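Local coordinates for putative Hit-like protein involved in cell-cycle regulation (Streptococcus mutans, PDB 3L7X) that probably binds and hydrolyses nucleotides as a zinc-containing histidine triad (HIT) protein, with a suggested part in cell-cycle regulation, at residues A[94-99]-A[132-137]. Numbering follows the deposited sequence.
Sequences NLFARI and AHVHLV. With NA (sodium ion), chain C.
The sodium ion is gripped by His133 NE2 at 2.8 Å, by His135 NE2 at 2.9 Å and by two waters, one of which also donates to His133 O. His135 meets the ion in the plane of its ring. His133 and His135 belong to the histidine triad motif, and His133 is the predicted nucleophile, probably adenylylated during catalysis.

Val134, between them, sends its side chain the other way, into segment 94-99. With CG1 anti to the backbone N (chi1 -177°) and CG2 beside that N, the two methyls meet different residues: CG1 takes Ile99 CD1 at 3.6 Å, while CG2 lies 3.7 Å from Phe96 CZ, approaching the ring obliquely, and 3.8 Å from Leu95 CD2. Two residues along the strand, Leu136 CD2 rests 3.8 Å from CG2 of the same Ile99. Contact between the segments is thus wholly apolar and buried, directly behind His133 and His135.

Phe96 also stacks on Phe96 of the second subunit, linking this core to the dimer interface. Strand 134-139 runs antiparallel between strands 73-77 and 114-121; the end of helix 89-97 and the start of helix 99-110 (Ile99) pack on the sheet face turned from the sodium site, where Leu136 also touches Val75, Ile117, Ile102 and Leu106.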
loop_
_atom_site.group_PDB
_atom_site.type_symbol
_atom_site.label_atom_id
_atom_site.label_comp_id
_atom_site.label_asym_id
_atom_site.label_seq_id
_atom_site.Cartn_x
_atom_site.Cartn_y
_atom_site.Cartn_z
ATOM N N ASN A 94 1.016 -5.150 11.508
ATOM C CA ASN A 94 2.261 -4.630 12.063
ATOM C C ASN A 94 3.114 -3.803 11.115
ATOM O O ASN A 94 3.666 -2.769 11.519
ATOM C CB ASN A 94 3.163 -5.780 12.536
ATOM C CG ASN A 94 2.865 -6.219 13.929
ATOM O OD1 ASN A 94 2.290 -5.476 14.726
ATOM N ND2 ASN A 94 3.304 -7.441 14.264
ATOM N N LEU A 95 3.239 -4.263 9.869
ATOM C CA LEU A 95 4.003 -3.536 8.876
ATOM C C LEU A 95 3.361 -2.149 8.594
ATOM O O LEU A 95 4.039 -1.131 8.555
ATOM C CB LEU A 95 4.090 -4.344 7.596
ATOM C CG LEU A 95 4.862 -3.688 6.411
ATOM C CD1 LEU A 95 6.303 -3.289 6.851
ATOM C CD2 LEU A 95 4.935 -4.628 5.285
ATOM N N PHE A 96 2.053 -2.111 8.390
ATOM C CA PHE A 96 1.510 -0.834 7.949
ATOM C C PHE A 96 1.194 0.129 9.074
ATOM O O PHE A 96 1.091 1.345 8.820
ATOM C CB PHE A 96 0.258 -1.103 7.123
ATOM C CG PHE A 96 0.580 -1.549 5.710
ATOM C CD1 PHE A 96 0.703 -0.629 4.703
ATOM C CD2 PHE A 96 0.702 -2.909 5.418
ATOM C CE1 PHE A 96 1.013 -1.051 3.382
ATOM C CE2 PHE A 96 0.996 -3.320 4.082
ATOM C CZ PHE A 96 1.158 -2.381 3.099
ATOM N N ALA A 97 1.121 -0.351 10.318
ATOM C CA ALA A 97 0.837 0.569 11.423
ATOM C C ALA A 97 1.839 1.735 11.453
ATOM O O ALA A 97 1.502 2.831 11.822
ATOM C CB ALA A 97 0.911 -0.200 12.750
ATOM N N ARG A 98 3.094 1.458 11.092
ATOM C CA ARG A 98 4.162 2.468 11.176
ATOM C C ARG A 98 4.163 3.421 9.967
ATOM O O ARG A 98 4.806 4.466 9.993
ATOM C CB ARG A 98 5.561 1.793 11.165
ATOM C CG ARG A 98 5.700 0.368 11.702
ATOM C CD ARG A 98 5.172 0.206 13.091
ATOM N NE ARG A 98 5.964 -0.618 14.038
ATOM C CZ ARG A 98 5.570 -1.779 14.574
ATOM N NH1 ARG A 98 4.428 -2.365 14.224
ATOM N NH2 ARG A 98 6.340 -2.388 15.481
ATOM N N ILE A 99 3.421 3.074 8.922
ATOM C CA ILE A 99 3.628 3.760 7.653
ATOM C C ILE A 99 3.154 5.247 7.676
ATOM O O ILE A 99 3.862 6.125 7.193
ATOM C CB ILE A 99 3.161 2.916 6.513
ATOM C CG1 ILE A 99 4.309 1.867 6.223
ATOM C CG2 ILE A 99 2.851 3.795 5.283
ATOM C CD1 ILE A 99 4.018 0.894 5.180
ATOM N N ALA A 132 9.070 -8.815 1.602
ATOM C CA ALA A 132 7.999 -7.797 1.405
ATOM C C ALA A 132 8.573 -6.420 1.606
ATOM O O ALA A 132 9.272 -6.177 2.601
ATOM C CB ALA A 132 6.858 -8.104 2.415
ATOM N N HIS A 133 8.208 -5.440 0.733
ATOM C CA HIS A 133 8.674 -4.082 0.985
ATOM C C HIS A 133 7.564 -3.143 0.486
ATOM O O HIS A 133 6.959 -3.406 -0.566
ATOM C CB HIS A 133 10.001 -3.760 0.252
ATOM C CG HIS A 133 10.096 -4.248 -1.157
ATOM N ND1 HIS A 133 10.270 -5.585 -1.446
ATOM C CD2 HIS A 133 10.191 -3.583 -2.344
ATOM C CE1 HIS A 133 10.435 -5.734 -2.758
ATOM N NE2 HIS A 133 10.398 -4.540 -3.322
ATOM N N VAL A 134 7.289 -2.101 1.281
ATOM C CA VAL A 134 6.325 -1.086 0.869
ATOM C C VAL A 134 7.045 0.146 0.451
ATOM O O VAL A 134 7.901 0.721 1.197
ATOM C CB VAL A 134 5.401 -0.742 2.057
ATOM C CG1 VAL A 134 4.300 0.309 1.590
ATOM C CG2 VAL A 134 4.766 -2.004 2.593
ATOM N N HIS A 135 6.799 0.576 -0.793
ATOM C CA HIS A 135 7.471 1.799 -1.272
ATOM C C HIS A 135 6.693 3.034 -0.744
ATOM O O HIS A 135 5.471 3.029 -0.788
ATOM C CB HIS A 135 7.317 1.956 -2.772
ATOM C CG HIS A 135 7.991 0.887 -3.578
ATOM N ND1 HIS A 135 9.172 1.118 -4.254
ATOM C CD2 HIS A 135 7.639 -0.389 -3.839
ATOM C CE1 HIS A 135 9.534 0.016 -4.886
ATOM N NE2 HIS A 135 8.618 -0.918 -4.657
ATOM N N LEU A 136 7.436 4.043 -0.291
ATOM C CA LEU A 136 6.824 5.405 -0.025
ATOM C C LEU A 136 7.487 6.289 -1.045
ATOM O O LEU A 136 8.697 6.453 -1.012
ATOM C CB LEU A 136 7.148 5.880 1.386
ATOM C CG LEU A 136 6.804 4.898 2.518
ATOM C CD1 LEU A 136 7.126 5.544 3.906
ATOM C CD2 LEU A 136 5.376 4.475 2.493
ATOM N N VAL A 137 6.724 6.822 -1.990
ATOM C CA VAL A 137 7.287 7.561 -3.138
ATOM C C VAL A 137 6.740 8.994 -3.008
ATOM O O VAL A 137 5.565 9.289 -3.402
ATOM C CB VAL A 137 6.821 6.965 -4.471
ATOM C CG1 VAL A 137 7.418 7.720 -5.645
ATOM C CG2 VAL A 137 7.172 5.445 -4.559
HETATM NA NA NA C . 8.777 -3.752 -5.427
HETATM O O HOH W 1 6.909 -3.997 -3.264
HETATM O O HOH W 2 9.358 -3.338 -7.923
#